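Local coordinates for mbDLG-3 protein (Monosiga brevicollis, PDB 6X1N), which forms the third PDZ domain of a choanoflagellate Dlg1 protein, a domain type that binds peptides, and may take part in protein kinase binding, at residues D4-K12 with A48-D59; A15-P24 with I38-A49. All coordinates share one frame; numbering follows the deposited sequence.

Contact 1. Residues D4-K12 with A48-D59; sequences DLRTVTLYK and AAIESGQVFEGD. With GOL (glycerol), chain B.
Ala48, at the start of helix 48-52, lays its CB against Leu10 CB of strand 6-11, 3.9 Å away, and also touches the backbone oxygen of Tyr11. Beside it, Ala49 adds a looser methyl contact to Leu10 CD1. The other branch of Leu10 reaches further along the helix: CD2 lies over Ala48 O and 3.9 Å from Ser52 CB. The hydroxyl of Ser52, set between its own backbone N and carbonyl carbon (chi1 81°), donates to Ala49 O and, in an ST turn, accepts from Gln54 N, where the chain passes Gly53, whose positive phi ends the helix. Gln54 CB then meets Val8 CG2, and Gln54 O takes a hydrogen bond of 2.8 Å from Arg6 NH1, which stands above the carbonyl plane. The Gln54 amide lies against Arg6 CD through OE1, and a glycerol, probably from the crystallisation liquor, bridges it to the guanidinium, with O2 and O3 on the amide and O1 2.9 Å from Arg6 NE. Val55 CG2 packs 4.0 Å from Val8 CG1. Phe56 CD2 sits over one face of the Arg6 guanidinium, 3.6 Å from NH2, and the two planes are inclined by 49°. At the edge of the guanidinium Asp59 is gripped end-on: NH1 donates to OD2 and NH2 to OD1, the latter at 2.8 Å, in a paired salt bridge. Asp59 OD2 also accepts from Phe56 N, which arrives from the opposite face of the carboxylate, so this buried charge is gripped by three N-H groups and probably stays ionised. This is the PDZ arrangement in which strand 6-11, paired with strand 88-95, forms part of the barrel wall and the short helix 48-52 with the loop after it caps one end.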
loop_
_atom_site.group_PDB
_atom_site.type_symbol
_atom_site.label_atom_id
_atom_site.label_comp_id
_atom_site.label_asym_id
_atom_site.label_seq_id
_atom_site.Cartn_x
_atom_site.Cartn_y
_atom_site.Cartn_z
ATOM N N ASP A 4 -15.441 -0.961 -3.545
ATOM C CA ASP A 4 -14.302 -0.093 -3.275
ATOM C C ASP A 4 -13.153 -0.878 -2.659
ATOM O O ASP A 4 -11.984 -0.506 -2.821
ATOM C CB ASP A 4 -14.674 0.997 -2.275
ATOM C CG ASP A 4 -15.623 2.031 -2.822
ATOM O OD1 ASP A 4 -15.566 2.369 -4.026
ATOM O OD2 ASP A 4 -16.409 2.545 -1.998
ATOM N N LEU A 5 -13.463 -1.932 -1.914
ATOM C CA LEU A 5 -12.457 -2.733 -1.236
ATOM C C LEU A 5 -11.964 -3.801 -2.201
ATOM O O LEU A 5 -12.749 -4.648 -2.647
ATOM C CB LEU A 5 -13.068 -3.380 0.007
ATOM C CG LEU A 5 -12.095 -4.103 0.934
ATOM C CD1 LEU A 5 -11.137 -3.107 1.572
ATOM C CD2 LEU A 5 -12.868 -4.897 1.982
ATOM N N ARG A 6 -10.680 -3.738 -2.553
ATOM C CA ARG A 6 -10.075 -4.643 -3.520
ATOM C C ARG A 6 -9.091 -5.562 -2.813
ATOM O O ARG A 6 -8.281 -5.108 -1.994
ATOM C CB ARG A 6 -9.353 -3.856 -4.618
ATOM C CG ARG A 6 -10.305 -3.355 -5.687
ATOM C CD ARG A 6 -9.691 -2.267 -6.572
ATOM N NE ARG A 6 -9.719 -0.947 -5.942
ATOM C CZ ARG A 6 -8.654 -0.253 -5.536
ATOM N NH1 ARG A 6 -7.420 -0.724 -5.694
ATOM N NH2 ARG A 6 -8.841 0.935 -4.973
ATOM N N THR A 7 -9.160 -6.849 -3.120
ATOM C CA THR A 7 -8.207 -7.831 -2.624
ATOM C C THR A 7 -7.420 -8.295 -3.838
ATOM O O THR A 7 -7.988 -8.871 -4.770
ATOM C CB THR A 7 -8.919 -8.995 -1.937
ATOM O OG1 THR A 7 -9.664 -8.501 -0.814
ATOM C CG2 THR A 7 -7.899 -9.990 -1.435
ATOM N N VAL A 8 -6.126 -8.007 -3.846
ATOM C CA VAL A 8 -5.282 -8.186 -5.018
ATOM C C VAL A 8 -4.079 -9.016 -4.610
ATOM O O VAL A 8 -3.465 -8.753 -3.572
ATOM C CB VAL A 8 -4.817 -6.821 -5.563
ATOM C CG1 VAL A 8 -3.916 -7.005 -6.769
ATOM C CG2 VAL A 8 -6.021 -5.949 -5.911
ATOM N N THR A 9 -3.737 -10.014 -5.413
ATOM C CA THR A 9 -2.490 -10.743 -5.241
ATOM C C THR A 9 -1.560 -10.353 -6.374
ATOM O O THR A 9 -1.915 -10.486 -7.549
ATOM C CB THR A 9 -2.719 -12.252 -5.239
ATOM O OG1 THR A 9 -3.530 -12.602 -4.113
ATOM C CG2 THR A 9 -1.388 -12.984 -5.145
ATOM N N LEU A 10 -0.393 -9.838 -6.026
ATOM C CA LEU A 10 0.625 -9.484 -6.995
ATOM C C LEU A 10 1.773 -10.469 -6.894
ATOM O O LEU A 10 2.128 -10.913 -5.797
ATOM C CB LEU A 10 1.175 -8.084 -6.729
ATOM C CG LEU A 10 0.182 -6.921 -6.744
ATOM C CD1 LEU A 10 0.923 -5.635 -6.428
ATOM C CD2 LEU A 10 -0.515 -6.819 -8.086
ATOM N N TYR A 11 2.359 -10.790 -8.036
ATOM C CA TYR A 11 3.530 -11.644 -8.112
ATOM C C TYR A 11 4.697 -10.806 -8.620
ATOM O O TYR A 11 4.551 -10.064 -9.596
ATOM C CB TYR A 11 3.246 -12.829 -9.035
ATOM C CG TYR A 11 4.469 -13.602 -9.433
ATOM C CD1 TYR A 11 5.279 -14.197 -8.481
ATOM C CD2 TYR A 11 4.809 -13.744 -10.769
ATOM C CE1 TYR A 11 6.409 -14.907 -8.850
ATOM C CE2 TYR A 11 5.925 -14.455 -11.148
ATOM C CZ TYR A 11 6.721 -15.032 -10.185
ATOM O OH TYR A 11 7.840 -15.741 -10.557
ATOM N N LYS A 12 5.849 -10.920 -7.952
ATOM C CA LYS A 12 6.965 -10.019 -8.223
ATOM C C LYS A 12 7.395 -10.076 -9.684
ATOM O O LYS A 12 7.713 -9.045 -10.286
ATOM C CB LYS A 12 8.122 -10.357 -7.287
ATOM C CG LYS A 12 9.360 -9.522 -7.497
ATOM C CD LYS A 12 10.439 -9.898 -6.496
ATOM C CE LYS A 12 11.604 -8.932 -6.572
ATOM N NZ LYS A 12 12.679 -9.279 -5.600
ATOM N N ALA A 48 3.992 -5.561 -11.542
ATOM C CA ALA A 48 2.781 -6.315 -11.249
ATOM C C ALA A 48 1.583 -5.397 -11.048
ATOM O O ALA A 48 0.468 -5.722 -11.473
ATOM C CB ALA A 48 2.995 -7.184 -10.013
ATOM N N ALA A 49 1.792 -4.244 -10.416
ATOM C CA ALA A 49 0.664 -3.384 -10.072
ATOM C C ALA A 49 -0.035 -2.859 -11.318
ATOM O O ALA A 49 -1.263 -2.926 -11.423
ATOM C CB ALA A 49 1.110 -2.232 -9.180
ATOM N N ILE A 50 0.722 -2.352 -12.293
ATOM C CA ILE A 50 0.079 -1.840 -13.505
ATOM C C ILE A 50 -0.562 -2.974 -14.293
ATOM O O ILE A 50 -1.651 -2.812 -14.864
ATOM C CB ILE A 50 1.048 -0.984 -14.348
ATOM C CG1 ILE A 50 0.275 -0.212 -15.422
ATOM C CG2 ILE A 50 2.164 -1.834 -14.979
ATOM C CD1 ILE A 50 1.130 0.801 -16.152
ATOM N N GLU A 51 0.080 -4.146 -14.323
ATOM C CA GLU A 51 -0.491 -5.278 -15.045
ATOM C C GLU A 51 -1.820 -5.715 -14.441
ATOM O O GLU A 51 -2.722 -6.147 -15.173
ATOM C CB GLU A 51 0.517 -6.431 -15.085
ATOM C CG GLU A 51 1.710 -6.150 -15.984
ATOM C CD GLU A 51 2.772 -7.234 -15.945
ATOM O OE1 GLU A 51 2.530 -8.311 -15.362
ATOM O OE2 GLU A 51 3.864 -7.001 -16.499
ATOM N N SER A 52 -1.968 -5.583 -13.123
ATOM C CA SER A 52 -3.202 -5.983 -12.457
ATOM C C SER A 52 -4.352 -5.054 -12.816
ATOM O O SER A 52 -5.501 -5.500 -12.903
ATOM C CB SER A 52 -2.995 -5.992 -10.942
ATOM O OG SER A 52 -3.093 -4.693 -10.385
ATOM N N GLY A 53 -4.075 -3.760 -12.986
ATOM C CA GLY A 53 -5.123 -2.784 -13.205
ATOM C C GLY A 53 -6.013 -2.546 -12.009
ATOM O O GLY A 53 -7.041 -1.878 -12.140
ATOM N N GLN A 54 -5.646 -3.062 -10.839
ATOM C CA GLN A 54 -6.497 -2.975 -9.660
ATOM C C GLN A 54 -5.757 -2.403 -8.461
ATOM O O GLN A 54 -6.179 -2.606 -7.320
ATOM C CB GLN A 54 -7.125 -4.329 -9.329
ATOM C CG GLN A 54 -8.202 -4.751 -10.330
ATOM C CD GLN A 54 -9.481 -3.907 -10.228
ATOM O OE1 GLN A 54 -10.291 -4.094 -9.315
ATOM N NE2 GLN A 54 -9.671 -2.988 -11.176
ATOM N N VAL A 55 -4.665 -1.691 -8.703
ATOM C CA VAL A 55 -3.866 -1.038 -7.675
ATOM C C VAL A 55 -3.662 0.397 -8.130
ATOM O O VAL A 55 -3.169 0.621 -9.242
ATOM C CB VAL A 55 -2.510 -1.740 -7.498
ATOM C CG1 VAL A 55 -1.697 -1.081 -6.401
ATOM C CG2 VAL A 55 -2.704 -3.246 -7.237
ATOM N N PHE A 56 -4.041 1.368 -7.299
ATOM C CA PHE A 56 -4.058 2.754 -7.727
ATOM C C PHE A 56 -3.317 3.641 -6.741
ATOM O O PHE A 56 -3.405 3.461 -5.523
ATOM C CB PHE A 56 -5.498 3.288 -7.825
ATOM C CG PHE A 56 -6.402 2.468 -8.701
ATOM C CD1 PHE A 56 -6.027 2.128 -9.985
ATOM C CD2 PHE A 56 -7.629 2.044 -8.227
ATOM C CE1 PHE A 56 -6.879 1.383 -10.787
ATOM C CE2 PHE A 56 -8.472 1.300 -9.014
ATOM C CZ PHE A 56 -8.103 0.968 -10.295
ATOM N N GLU A 57 -2.645 4.657 -7.269
ATOM C CA GLU A 57 -2.144 5.713 -6.406
ATOM C C GLU A 57 -3.292 6.291 -5.585
ATOM O O GLU A 57 -4.413 6.445 -6.079
ATOM C CB GLU A 57 -1.499 6.804 -7.255
ATOM C CG GLU A 57 -0.942 7.899 -6.384
ATOM C CD GLU A 57 -0.165 8.948 -7.135
ATOM O OE1 GLU A 57 0.191 8.725 -8.320
ATOM O OE2 GLU A 57 0.081 10.010 -6.511
ATOM N N GLY A 58 -3.025 6.564 -4.312
ATOM C CA GLY A 58 -4.050 7.042 -3.408
ATOM C C GLY A 58 -4.845 5.960 -2.718
ATOM O O GLY A 58 -5.732 6.283 -1.912
ATOM N N ASP A 59 -4.562 4.695 -2.994
ATOM C CA ASP A 59 -5.165 3.607 -2.232
ATOM C C ASP A 59 -4.526 3.535 -0.853
ATOM O O ASP A 59 -3.300 3.638 -0.713
ATOM C CB ASP A 59 -4.884 2.255 -2.894
ATOM C CG ASP A 59 -5.720 1.991 -4.120
ATOM O OD1 ASP A 59 -6.717 2.711 -4.358
ATOM O OD2 ASP A 59 -5.399 0.995 -4.800
HETATM C C1 GOL B . -13.257 -0.559 -7.632
HETATM O O1 GOL B . -12.542 -0.616 -6.414
HETATM C C2 GOL B . -12.532 -1.377 -8.694
HETATM O O2 GOL B . -12.632 -2.756 -8.412
HETATM C C3 GOL B . -13.125 -1.076 -10.063
HETATM O O3 GOL B . -12.498 -1.885 -11.038
#

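Contact 2. Residues A15-P24 with I38-A49; sequences AGFGFSLLGP and IFISRILPEGAA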
loop_
_atom_site.group_PDB
_atom_site.type_symbol
_atom_site.label_atom_id
_atom_site.label_comp_id
_atom_site.label_asym_id
_atom_site.label_seq_id
_atom_site.Cartn_x
_atom_site.Cartn_y
_atom_site.Cartn_z
ATOM N N ALA A 15 9.709 -7.805 -13.566
ATOM C CA ALA A 15 9.911 -6.372 -13.410
ATOM C C ALA A 15 9.623 -5.867 -12.005
ATOM O O ALA A 15 9.716 -4.658 -11.766
ATOM C CB ALA A 15 9.059 -5.603 -14.424
ATOM N N GLY A 16 9.284 -6.739 -11.072
ATOM C CA GLY A 16 8.989 -6.299 -9.727
ATOM C C GLY A 16 7.520 -5.999 -9.502
ATOM O O GLY A 16 6.676 -6.054 -10.405
ATOM N N PHE A 17 7.216 -5.652 -8.254
ATOM C CA PHE A 17 5.839 -5.384 -7.854
ATOM C C PHE A 17 5.281 -4.110 -8.481
ATOM O O PHE A 17 4.061 -3.983 -8.611
ATOM C CB PHE A 17 5.742 -5.317 -6.334
ATOM C CG PHE A 17 5.906 -6.657 -5.658
ATOM C CD1 PHE A 17 4.988 -7.678 -5.885
ATOM C CD2 PHE A 17 6.953 -6.890 -4.783
ATOM C CE1 PHE A 17 5.120 -8.905 -5.256
ATOM C CE2 PHE A 17 7.088 -8.119 -4.146
ATOM C CZ PHE A 17 6.174 -9.124 -4.385
ATOM N N GLY A 18 6.133 -3.153 -8.834
ATOM C CA GLY A 18 5.705 -2.036 -9.657
ATOM C C GLY A 18 4.931 -0.931 -8.970
ATOM O O GLY A 18 4.086 -0.295 -9.604
ATOM N N PHE A 19 5.186 -0.671 -7.692
ATOM C CA PHE A 19 4.517 0.448 -7.044
ATOM C C PHE A 19 5.385 0.990 -5.928
ATOM O O PHE A 19 6.248 0.294 -5.389
ATOM C CB PHE A 19 3.122 0.082 -6.526
ATOM C CG PHE A 19 3.120 -0.832 -5.327
ATOM C CD1 PHE A 19 3.121 -2.215 -5.486
ATOM C CD2 PHE A 19 3.056 -0.311 -4.044
ATOM C CE1 PHE A 19 3.092 -3.055 -4.377
ATOM C CE2 PHE A 19 3.026 -1.144 -2.928
ATOM C CZ PHE A 19 3.050 -2.510 -3.087
ATOM N N SER A 20 5.141 2.250 -5.595
ATOM C CA SER A 20 5.758 2.911 -4.459
ATOM C C SER A 20 4.713 3.095 -3.372
ATOM O O SER A 20 3.532 3.305 -3.667
ATOM C CB SER A 20 6.227 4.312 -4.848
ATOM O OG SER A 20 7.093 4.275 -5.977
ATOM N N LEU A 21 5.138 3.042 -2.114
ATOM C CA LEU A 21 4.229 3.321 -1.009
ATOM C C LEU A 21 4.764 4.439 -0.121
ATOM O O LEU A 21 5.943 4.804 -0.171
ATOM C CB LEU A 21 3.870 2.059 -0.201
ATOM C CG LEU A 21 4.983 1.237 0.456
ATOM C CD1 LEU A 21 5.549 1.898 1.716
ATOM C CD2 LEU A 21 4.481 -0.156 0.806
ATOM N N LEU A 22 3.873 4.969 0.708
ATOM C CA LEU A 22 4.234 5.982 1.685
ATOM C C LEU A 22 3.569 5.648 3.008
ATOM O O LEU A 22 2.630 4.848 3.085
ATOM C CB LEU A 22 3.891 7.415 1.238
ATOM C CG LEU A 22 2.441 7.889 1.090
ATOM C CD1 LEU A 22 1.701 8.077 2.430
ATOM C CD2 LEU A 22 2.449 9.205 0.324
ATOM N N GLY A 23 4.067 6.274 4.058
ATOM C CA GLY A 23 3.491 6.098 5.362
ATOM C C GLY A 23 4.059 7.123 6.313
ATOM O O GLY A 23 4.859 7.979 5.929
ATOM N N PRO A 24 3.648 7.062 7.576
ATOM C CA PRO A 24 4.118 8.041 8.558
ATOM C C PRO A 24 5.516 7.699 9.051
ATOM O O PRO A 24 5.997 6.575 8.922
ATOM C CB PRO A 24 3.098 7.907 9.696
ATOM C CG PRO A 24 2.659 6.496 9.629
ATOM C CD PRO A 24 2.719 6.080 8.157
ATOM N N ILE A 38 -0.893 3.435 5.561
ATOM C CA ILE A 38 0.035 3.199 4.459
ATOM C C ILE A 38 -0.717 3.400 3.156
ATOM O O ILE A 38 -1.854 2.933 3.013
ATOM C CB ILE A 38 0.589 1.767 4.543
ATOM C CG1 ILE A 38 1.335 1.553 5.867
ATOM C CG2 ILE A 38 1.481 1.465 3.335
ATOM C CD1 ILE A 38 2.458 2.544 6.093
ATOM N N PHE A 39 -0.091 4.084 2.196
ATOM C CA PHE A 39 -0.730 4.437 0.933
ATOM C C PHE A 39 0.144 4.094 -0.260
ATOM O O PHE A 39 1.372 4.130 -0.174
ATOM C CB PHE A 39 -1.060 5.927 0.909
ATOM C CG PHE A 39 -2.247 6.252 1.735
ATOM C CD1 PHE A 39 -2.153 6.293 3.108
ATOM C CD2 PHE A 39 -3.476 6.447 1.144
ATOM C CE1 PHE A 39 -3.269 6.538 3.872
ATOM C CE2 PHE A 39 -4.585 6.706 1.907
ATOM C CZ PHE A 39 -4.490 6.739 3.258
ATOM N N ILE A 40 -0.499 3.772 -1.377
ATOM C CA ILE A 40 0.200 3.666 -2.652
ATOM C C ILE A 40 0.484 5.077 -3.140
ATOM O O ILE A 40 -0.444 5.877 -3.316
ATOM C CB ILE A 40 -0.648 2.904 -3.674
ATOM C CG1 ILE A 40 -1.062 1.533 -3.133
ATOM C CG2 ILE A 40 0.090 2.838 -5.009
ATOM C CD1 ILE A 40 -0.047 0.483 -3.217
ATOM N N SER A 41 1.760 5.393 -3.349
ATOM C CA SER A 41 2.157 6.717 -3.808
ATOM C C SER A 41 2.538 6.780 -5.284
ATOM O O SER A 41 2.700 7.887 -5.802
ATOM C CB SER A 41 3.315 7.253 -2.952
ATOM O OG SER A 41 4.391 6.330 -2.951
ATOM N N ARG A 42 2.686 5.647 -5.971
ATOM C CA ARG A 42 2.969 5.705 -7.401
ATOM C C ARG A 42 2.767 4.321 -7.983
ATOM O O ARG A 42 3.137 3.326 -7.362
ATOM C CB ARG A 42 4.427 6.132 -7.637
ATOM C CG ARG A 42 4.756 6.549 -9.050
ATOM C CD ARG A 42 4.199 7.908 -9.394
ATOM N NE ARG A 42 4.734 8.318 -10.692
ATOM C CZ ARG A 42 5.614 9.299 -10.883
ATOM N NH1 ARG A 42 6.047 10.028 -9.864
ATOM N NH2 ARG A 42 6.040 9.570 -12.111
ATOM N N ILE A 43 2.205 4.268 -9.187
ATOM C CA ILE A 43 2.167 3.044 -9.983
ATOM C C ILE A 43 3.247 3.162 -11.047
ATOM O O ILE A 43 3.216 4.089 -11.866
ATOM C CB ILE A 43 0.794 2.839 -10.637
ATOM C CG1 ILE A 43 -0.312 2.846 -9.581
ATOM C CG2 ILE A 43 0.781 1.545 -11.425
ATOM C CD1 ILE A 43 -0.164 1.776 -8.495
ATOM N N LEU A 44 4.183 2.224 -11.054
ATOM C CA LEU A 44 5.288 2.318 -12.000
ATOM C C LEU A 44 4.841 1.888 -13.395
ATOM O O LEU A 44 3.893 1.108 -13.535
ATOM C CB LEU A 44 6.459 1.458 -11.535
ATOM C CG LEU A 44 6.970 1.767 -10.122
ATOM C CD1 LEU A 44 8.323 1.103 -9.863
ATOM C CD2 LEU A 44 7.032 3.254 -9.832
ATOM N N PRO A 45 5.533 2.355 -14.444
ATOM C CA PRO A 45 5.092 2.035 -15.814
ATOM C C PRO A 45 5.208 0.566 -16.179
ATOM O O PRO A 45 4.563 0.137 -17.135
ATOM C CB PRO A 45 5.971 2.929 -16.702
ATOM C CG PRO A 45 7.142 3.288 -15.852
ATOM C CD PRO A 45 6.632 3.337 -14.429
ATOM N N GLU A 46 5.997 -0.216 -15.456
ATOM C CA GLU A 46 6.045 -1.657 -15.641
ATOM C C GLU A 46 5.997 -2.298 -14.271
ATOM O O GLU A 46 6.498 -1.736 -13.291
ATOM C CB GLU A 46 7.342 -2.116 -16.303
ATOM C CG GLU A 46 7.551 -1.581 -17.682
ATOM C CD GLU A 46 6.740 -2.311 -18.726
ATOM O OE1 GLU A 46 6.591 -1.757 -19.826
ATOM O OE2 GLU A 46 6.252 -3.447 -18.494
ATOM N N GLY A 47 5.421 -3.489 -14.212
ATOM C CA GLY A 47 5.414 -4.224 -12.964
ATOM C C GLY A 47 4.070 -4.840 -12.657
ATOM O O GLY A 47 3.101 -4.657 -13.398
ATOM N N ALA A 48 3.992 -5.561 -11.542
ATOM C CA ALA A 48 2.781 -6.315 -11.249
ATOM C C ALA A 48 1.583 -5.397 -11.048
ATOM O O ALA A 48 0.468 -5.722 -11.473
ATOM C CB ALA A 48 2.995 -7.184 -10.013
ATOM N N ALA A 49 1.792 -4.244 -10.416
ATOM C CA ALA A 49 0.664 -3.384 -10.072
ATOM C C ALA A 49 -0.035 -2.859 -11.318
ATOM O O ALA A 49 -1.263 -2.926 -11.423
ATOM C CB ALA A 49 1.110 -2.232 -9.180
HETATM O O HOH W 1 9.181 -2.189 -12.894
HETATM O O HOH W 2 3.391 -1.362 -12.013
#
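The Gly16-Phe17-Gly18-Phe19 turn corresponds to the carboxylate-binding loop of PDZ domains, and residues 44-49 hold it through backbone hydrogen bonds. Gly16 O accepts from Ala48 N at 3.0 Å, in the carbonyl plane, and Phe17 O from Ala49 N, so the first N-H groups of helix 48-52 anchor the loop. Gly18 and Gly47 meet CA to CA at 4.0 Å, backbone against backbone. Gly18 O binds Leu44 N, and a water links it to Leu44 O; a second water joins Ala15 O to Glu46 O. Strand 19-22 then runs antiparallel to strand 38-43 as the edge of the peptide groove: as in other PDZ domains, a ligand would probably add as a further strand between it and helix 74-82, where Leu21 rests on Tyr74, Ala77 and Val81. A classic beta bulge interrupts the pairing, Ser41 and Arg42 both facing Ser20: Ser20 N donates to Arg42 O, whereas Ser20 O takes Ser41 N at 2.8 Å and only a weak bond from Arg42 N. Inward, the Phe19 ring, turned between its backbone N and carbonyl carbon (chi1 71°), brings CD2 to a tight 3.3 Å from Ile40 CD1, while its CB meets Ile43 CD1. Toward the far end, Leu22 and Phe39 exchange two backbone bonds, and Leu22 CD1 lies 3.8 Å from Phe39 CB, on the side covered by helix 97-102.

Both contacts are partly buried and both use helix 48-52: in contact 1 the alanine methyls pack on strand 6-11, in contact 2 the N-H groups of Ala48 and Ala49 also bind the loop before strand 19-22. Contact 1 grades from the buried, apolar Leu10 to a charged, partly exposed end at Arg6, where a glycerol sits. Contact 2 lies somewhat closer to the centre of the chain and rests largely on main-chain hydrogen bonding, with a hydrophobic side facing inward. They join directly where Ile40 pairs by probable backbone bonds with Gly58 and Asp59, and where Ile43 CD1 packs on Val55 O. Along the chain, contact 2 is nested within the loop that contact 1 closes.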